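Local coordinates for LanC-like protein GCR2 (Arabidopsis thaliana, PDB 3T33), which binds a zinc ion and, as a plant member of the LanC-like protein family, may play a role in abscisic acid signalling, at residues K254-K257 / G258-Y262; P292-A295 / L296-K300; A237-M240 / N241-H245. One frame throughout, in Å; residues are numbered along the deposited sequence.

Contact 1 (K254-K257 / G258-Y262); sequences KDVK and GTLSY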
loop_
_atom_site.group_PDB
_atom_site.type_symbol
_atom_site.label_atom_id
_atom_site.label_comp_id
_atom_site.label_asym_id
_atom_site.label_seq_id
_atom_site.Cartn_x
_atom_site.Cartn_y
_atom_site.Cartn_z
ATOM N N LYS A 254 -7.023 19.331 -14.183
ATOM C CA LYS A 254 -7.125 18.869 -15.605
ATOM C C LYS A 254 -5.983 17.971 -16.012
ATOM O O LYS A 254 -6.217 16.977 -16.680
ATOM C CB LYS A 254 -7.217 20.023 -16.650
ATOM C CG LYS A 254 -8.530 20.115 -17.456
ATOM C CD LYS A 254 -8.841 21.561 -17.957
ATOM C CE LYS A 254 -9.408 22.509 -16.801
ATOM N NZ LYS A 254 -10.113 23.776 -17.315
ATOM N N ASP A 255 -4.747 18.318 -15.643
ATOM C CA ASP A 255 -3.607 17.515 -16.097
ATOM C C ASP A 255 -3.530 16.124 -15.415
ATOM O O ASP A 255 -3.102 15.110 -16.041
ATOM C CB ASP A 255 -2.306 18.285 -15.916
ATOM C CG ASP A 255 -2.096 19.421 -16.985
ATOM O OD1 ASP A 255 -2.736 19.422 -18.052
ATOM O OD2 ASP A 255 -1.252 20.308 -16.740
ATOM N N VAL A 256 -3.937 16.080 -14.133
ATOM C CA VAL A 256 -3.992 14.814 -13.403
ATOM C C VAL A 256 -5.123 13.982 -13.984
ATOM O O VAL A 256 -4.869 12.851 -14.415
ATOM C CB VAL A 256 -4.134 14.998 -11.901
ATOM C CG1 VAL A 256 -4.256 13.646 -11.220
ATOM C CG2 VAL A 256 -2.928 15.814 -11.336
ATOM N N LYS A 257 -6.338 14.553 -14.040
ATOM C CA LYS A 257 -7.492 13.881 -14.711
ATOM C C LYS A 257 -7.044 13.368 -16.072
ATOM O O LYS A 257 -7.199 12.177 -16.389
ATOM C CB LYS A 257 -8.710 14.809 -14.888
ATOM C CG LYS A 257 -9.517 14.969 -13.636
ATOM C CD LYS A 257 -10.646 15.959 -13.817
ATOM C CE LYS A 257 -11.367 16.254 -12.496
ATOM N NZ LYS A 257 -12.380 17.415 -12.618
ATOM N N GLY A 258 -6.390 14.243 -16.828
ATOM C CA GLY A 258 -5.937 13.891 -18.185
ATOM C C GLY A 258 -5.053 12.676 -18.289
ATOM O O GLY A 258 -5.280 11.804 -19.107
ATOM N N THR A 259 -4.025 12.633 -17.450
ATOM C CA THR A 259 -3.074 11.492 -17.393
ATOM C C THR A 259 -3.799 10.216 -17.022
ATOM O O THR A 259 -3.513 9.163 -17.560
ATOM C CB THR A 259 -1.952 11.799 -16.378
ATOM O OG1 THR A 259 -1.357 13.045 -16.738
ATOM C CG2 THR A 259 -0.894 10.745 -16.367
ATOM N N LEU A 260 -4.755 10.319 -16.103
ATOM C CA LEU A 260 -5.525 9.138 -15.708
ATOM C C LEU A 260 -6.497 8.657 -16.816
ATOM O O LEU A 260 -6.539 7.474 -17.096
ATOM C CB LEU A 260 -6.225 9.341 -14.351
ATOM C CG LEU A 260 -5.373 9.478 -13.078
ATOM C CD1 LEU A 260 -6.253 9.753 -11.929
ATOM C CD2 LEU A 260 -4.580 8.229 -12.824
ATOM N N SER A 261 -7.239 9.558 -17.459
ATOM C CA SER A 261 -7.975 9.171 -18.685
ATOM C C SER A 261 -7.075 8.499 -19.694
ATOM O O SER A 261 -7.355 7.403 -20.161
ATOM C CB SER A 261 -8.614 10.380 -19.340
ATOM O OG SER A 261 -9.385 11.022 -18.360
ATOM N N TYR A 262 -5.973 9.146 -20.024
ATOM C CA TYR A 262 -5.046 8.561 -20.976
ATOM C C TYR A 262 -4.831 7.097 -20.674
ATOM O O TYR A 262 -5.012 6.275 -21.525
ATOM C CB TYR A 262 -3.715 9.318 -20.951
ATOM C CG TYR A 262 -2.644 8.614 -21.732
ATOM C CD1 TYR A 262 -2.555 8.771 -23.121
ATOM C CD2 TYR A 262 -1.750 7.765 -21.098
ATOM C CE1 TYR A 262 -1.597 8.115 -23.834
ATOM C CE2 TYR A 262 -0.795 7.124 -21.793
ATOM C CZ TYR A 262 -0.730 7.295 -23.161
ATOM O OH TYR A 262 0.228 6.636 -23.851
#
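The carbonyl oxygen of D255 is gripped twice by T259: its backbone N donates from 3.0 Å to D255 O, and the hydroxyl OG1 comes closer, at 2.8 Å from D255 O. Both bonds span one turn of helix 250-265, a helix of the outer layer of the double-layered alpha/alpha-toroid expected of a LanC-like protein. With chi1 at -55°, T259 OG1 stands beside its own backbone N and folds back over the preceding turn, an internal threonine-to-backbone bond that gives the buried hydroxyl a partner within its own helix. The methyl CG2 lies anti to the backbone N, and the side chain packs against C218, P219 and L220. S261 repeats the pattern on the more open side of the helix. Its N meets K257 O nearly head-on at 2.8 Å, whereas OG reaches the same K257 O from 3.2 Å and from well above the carbonyl plane, 51° out of it, so the hydroxyl is much the less well aligned of the two donors. S261 OG also has a weak hydrogen bond to E309. The ordinary helical bonds G258 N to K254 O (2.7 Å) and L260 N to V256 O (3.0 Å) continue the series. V256 and L260 line the buried side, which rests on helix 236-244, while L260 also meets helix 291-305 and F310. The D255 carboxylate makes a salt bridge through OD2 with R210. K257 runs its extended chain outward past Y305 and F310. One turn apart on the inward side, the branches of V256 and L260 meet loosely, V256 CG1 lying 4.4 Å from L260 CD1.

Contact 2 (P292-A295 / L296-K300); sequences PGVA and LTLVK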
loop_
_atom_site.group_PDB
_atom_site.type_symbol
_atom_site.label_atom_id
_atom_site.label_comp_id
_atom_site.label_asym_id
_atom_site.label_seq_id
_atom_site.Cartn_x
_atom_site.Cartn_y
_atom_site.Cartn_z
ATOM N N PRO A 292 -3.606 -3.587 -9.771
ATOM C CA PRO A 292 -3.799 -3.316 -8.333
ATOM C C PRO A 292 -3.380 -1.909 -7.954
ATOM O O PRO A 292 -4.196 -1.137 -7.402
ATOM C CB PRO A 292 -2.939 -4.384 -7.649
ATOM C CG PRO A 292 -3.000 -5.549 -8.657
ATOM C CD PRO A 292 -2.889 -4.858 -9.973
ATOM N N GLY A 293 -2.186 -1.507 -8.341
ATOM C CA GLY A 293 -1.720 -0.171 -7.941
ATOM C C GLY A 293 -2.542 0.890 -8.609
ATOM O O GLY A 293 -2.896 1.923 -8.004
ATOM N N VAL A 294 -2.904 0.638 -9.856
ATOM C CA VAL A 294 -3.659 1.624 -10.615
ATOM C C VAL A 294 -5.069 1.700 -10.034
ATOM O O VAL A 294 -5.621 2.810 -9.798
ATOM C CB VAL A 294 -3.669 1.212 -12.090
ATOM C CG1 VAL A 294 -4.666 2.079 -12.890
ATOM C CG2 VAL A 294 -2.238 1.258 -12.654
ATOM N N ALA A 295 -5.665 0.545 -9.740
ATOM C CA ALA A 295 -7.029 0.587 -9.120
ATOM C C ALA A 295 -7.090 1.473 -7.876
ATOM O O ALA A 295 -7.973 2.310 -7.707
ATOM C CB ALA A 295 -7.469 -0.785 -8.794
ATOM N N LEU A 296 -6.110 1.323 -6.998
ATOM C CA LEU A 296 -5.999 2.164 -5.809
ATOM C C LEU A 296 -5.972 3.650 -6.153
ATOM O O LEU A 296 -6.538 4.507 -5.455
ATOM C CB LEU A 296 -4.735 1.747 -5.082
ATOM C CG LEU A 296 -4.743 0.920 -3.799
ATOM C CD1 LEU A 296 -5.893 -0.103 -3.648
ATOM C CD2 LEU A 296 -3.299 0.338 -3.362
ATOM N N THR A 297 -5.324 3.986 -7.256
ATOM C CA THR A 297 -5.255 5.380 -7.685
ATOM C C THR A 297 -6.586 5.837 -8.256
ATOM O O THR A 297 -7.016 6.954 -8.010
ATOM C CB THR A 297 -4.177 5.565 -8.751
ATOM O OG1 THR A 297 -2.970 4.936 -8.309
ATOM C CG2 THR A 297 -3.924 7.016 -9.012
ATOM N N LEU A 298 -7.233 5.006 -9.055
ATOM C CA LEU A 298 -8.570 5.390 -9.591
ATOM C C LEU A 298 -9.583 5.505 -8.434
ATOM O O LEU A 298 -10.416 6.399 -8.405
ATOM C CB LEU A 298 -9.033 4.402 -10.648
ATOM C CG LEU A 298 -8.134 4.513 -11.889
ATOM C CD1 LEU A 298 -8.492 3.442 -12.847
ATOM C CD2 LEU A 298 -8.346 5.914 -12.518
ATOM N N VAL A 299 -9.464 4.655 -7.428
ATOM C CA VAL A 299 -10.392 4.796 -6.291
ATOM C C VAL A 299 -10.268 6.166 -5.737
ATOM O O VAL A 299 -11.304 6.820 -5.482
ATOM C CB VAL A 299 -10.201 3.725 -5.165
ATOM C CG1 VAL A 299 -10.816 4.203 -3.816
ATOM C CG2 VAL A 299 -10.804 2.421 -5.590
ATOM N N LYS A 300 -9.018 6.624 -5.562
ATOM C CA LYS A 300 -8.762 7.992 -5.053
ATOM C C LYS A 300 -9.272 9.048 -6.056
ATOM O O LYS A 300 -9.942 10.007 -5.696
ATOM C CB LYS A 300 -7.264 8.194 -4.739
ATOM C CG LYS A 300 -6.889 9.593 -4.393
ATOM C CD LYS A 300 -7.434 10.001 -3.060
ATOM C CE LYS A 300 -7.043 11.380 -2.771
ATOM N NZ LYS A 300 -7.808 11.957 -1.603
#
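T297 bends its hydroxyl back onto G293, OG1 standing 3.0 Å from G293 O. A chi1 of -48° puts OG1 beside the backbone N and swings the methyl CG2 away toward helix 236-244. T297 N binds the same G293 O from farther off, 3.3 Å, and the two donors come from opposite faces of the carbonyl plane. The long backbone bond is supplemented by a weak one from T297 N to V294 O. T297 OG1 has a further hydrogen bond with Y413 OH, which ties this turn to the C-terminal tail. V294 and L298, one turn apart, lie side by side and point the same way. V294 turns CG1 anti to its N, and L298 has CG beside its backbone N and then extends CD1 at the second torsion, which brings L298 CD1 to 4.1 Å from V294 CG1. L296 is less relaxed: both of its torsions lie off the staggered values (chi1 -105°, chi2 32°), the first more so, in a buried site shared with S345, F410 and Y413. V299 directs one methyl along the helix, CG2 lying 3.5 Å from A295 O, which already accepts V299 N at 2.8 Å. A295 meets A317 of helix 308-324, where L298 rests on A313 and A314. P292 packs beside N339 and V342, and its side chain is about 10 Å from the bound zinc ion. Helix 291-305 belongs to the inner layer of an alpha/alpha-toroid, as in LanC-like proteins, with its first turn near the zinc site formed by C288, C333 and H334.

Contact 3 (A237-M240 / N241-H245); sequences AGIM and NVLMH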
loop_
_atom_site.group_PDB
_atom_site.type_symbol
_atom_site.label_atom_id
_atom_site.label_comp_id
_atom_site.label_asym_id
_atom_site.label_seq_id
_atom_site.Cartn_x
_atom_site.Cartn_y
_atom_site.Cartn_z
ATOM N N ALA A 237 0.764 6.307 -11.941
ATOM C CA ALA A 237 -0.256 6.094 -10.896
ATOM C C ALA A 237 0.156 6.655 -9.558
ATOM O O ALA A 237 -0.584 7.422 -8.986
ATOM C CB ALA A 237 -0.537 4.586 -10.765
ATOM N N GLY A 238 1.361 6.281 -9.095
ATOM C CA GLY A 238 1.906 6.677 -7.795
ATOM C C GLY A 238 2.096 8.159 -7.681
ATOM O O GLY A 238 1.871 8.774 -6.617
ATOM N N ILE A 239 2.540 8.760 -8.779
ATOM C CA ILE A 239 2.665 10.225 -8.829
ATOM C C ILE A 239 1.325 10.936 -8.801
ATOM O O ILE A 239 1.161 11.882 -8.045
ATOM C CB ILE A 239 3.469 10.676 -10.099
ATOM C CG1 ILE A 239 4.858 9.964 -10.096
ATOM C CG2 ILE A 239 3.622 12.193 -10.089
ATOM C CD1 ILE A 239 5.703 10.136 -11.383
ATOM N N MET A 240 0.386 10.534 -9.653
ATOM C CA MET A 240 -0.956 11.150 -9.646
ATOM C C MET A 240 -1.607 10.998 -8.269
ATOM O O MET A 240 -2.163 11.963 -7.707
ATOM C CB MET A 240 -1.831 10.474 -10.704
ATOM C CG MET A 240 -1.241 10.612 -12.121
ATOM S SD MET A 240 -0.826 12.314 -12.584
ATOM C CE MET A 240 0.979 12.059 -12.899
ATOM N N ASN A 241 -1.465 9.789 -7.721
ATOM C CA ASN A 241 -2.000 9.443 -6.408
ATOM C C ASN A 241 -1.544 10.475 -5.407
ATOM O O ASN A 241 -2.378 11.171 -4.809
ATOM C CB ASN A 241 -1.618 8.020 -5.966
ATOM C CG ASN A 241 -2.246 7.629 -4.625
ATOM O OD1 ASN A 241 -1.569 7.458 -3.613
ATOM N ND2 ASN A 241 -3.522 7.462 -4.633
ATOM N N VAL A 242 -0.232 10.663 -5.297
ATOM C CA VAL A 242 0.279 11.672 -4.348
ATOM C C VAL A 242 -0.281 13.062 -4.652
ATOM O O VAL A 242 -0.597 13.834 -3.736
ATOM C CB VAL A 242 1.855 11.746 -4.311
ATOM C CG1 VAL A 242 2.295 12.485 -3.071
ATOM C CG2 VAL A 242 2.460 10.341 -4.229
ATOM N N LEU A 243 -0.369 13.407 -5.941
ATOM C CA LEU A 243 -0.801 14.733 -6.283
ATOM C C LEU A 243 -2.227 14.936 -5.846
ATOM O O LEU A 243 -2.561 16.002 -5.358
ATOM C CB LEU A 243 -0.615 15.003 -7.780
ATOM C CG LEU A 243 0.855 15.126 -8.235
ATOM C CD1 LEU A 243 0.825 15.256 -9.727
ATOM C CD2 LEU A 243 1.620 16.338 -7.563
ATOM N N MET A 244 -3.066 13.898 -5.932
ATOM C CA MET A 244 -4.474 14.083 -5.528
ATOM C C MET A 244 -4.630 14.353 -4.070
ATOM O O MET A 244 -5.692 14.778 -3.634
ATOM C CB MET A 244 -5.360 12.923 -5.957
ATOM C CG MET A 244 -5.368 12.819 -7.485
ATOM S SD MET A 244 -6.458 11.532 -8.076
ATOM C CE MET A 244 -5.330 10.122 -8.132
ATOM N N HIS A 245 -3.570 14.117 -3.307
ATOM C CA HIS A 245 -3.648 14.308 -1.878
ATOM C C HIS A 245 -3.295 15.710 -1.433
ATOM O O HIS A 245 -3.307 15.954 -0.215
ATOM C CB HIS A 245 -2.837 13.272 -1.145
ATOM C CG HIS A 245 -3.467 11.920 -1.137
ATOM N ND1 HIS A 245 -4.458 11.560 -0.239
ATOM C CD2 HIS A 245 -3.284 10.853 -1.935
ATOM C CE1 HIS A 245 -4.849 10.325 -0.484
ATOM N NE2 HIS A 245 -4.156 9.871 -1.510
#
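N241 N donates to A237 O over 2.8 Å, and one turn further on M244 N does the same to M240 O, also at 2.8 Å. Between them run L243 N to I239 O (3.0 Å) and V242 N to G238 O (3.1 Å), a regular ladder of i to i+4 bonds. Upstream, A237 and G238 are joined by backbone bonds to W230 and G231. L243 O is taken by the hydroxyl of T246. Helix 236-244 is a short helix of the inner layer of the toroid, as expected of a LanC-like protein, and its side chains fan out to different neighbouring helices. On one side I239 and L243 lie alongside each other, pointing the same way. I239 has its branch methyl CG2 anti to the backbone N (chi1 -56°), which carries it to 4.2 Å from L243 CD1, and both residues settle on I205 of helix 195-212, L243 reaching V202 and F206 as well. V242 faces helix 174-188, among A175, L178 and L182. The two methionines take another side. M240 bends at its second and third torsions, and its SD comes 4.4 Å from L243 CD1. M244 stays extended as far as SD and then curls at chi3 (-90°), which folds its terminal methyl back along the helix, M244 CE lying 3.7 Å from M240 O.

Along the chain the order is contact 3, contact 1, contact 2. Each stays within consecutive turns of one helix, so none closes a long loop, and the three follow in series without nesting or crossing. Helices 236-244 and 250-265 are neighbours in sequence; M240 SD of contact 3 lies 3.9 Å from V256 CG1 of contact 1. Helix 291-305 comes next, after the segment that carries the zinc ligand C288. Contact 2 then touches both predecessors: T297 CG2 is 3.5 Å from M244 CE and 4.1 Å from L260 CD2. Thus the outer helix 250-265 packs roughly antiparallel against two inner helices of the toroid.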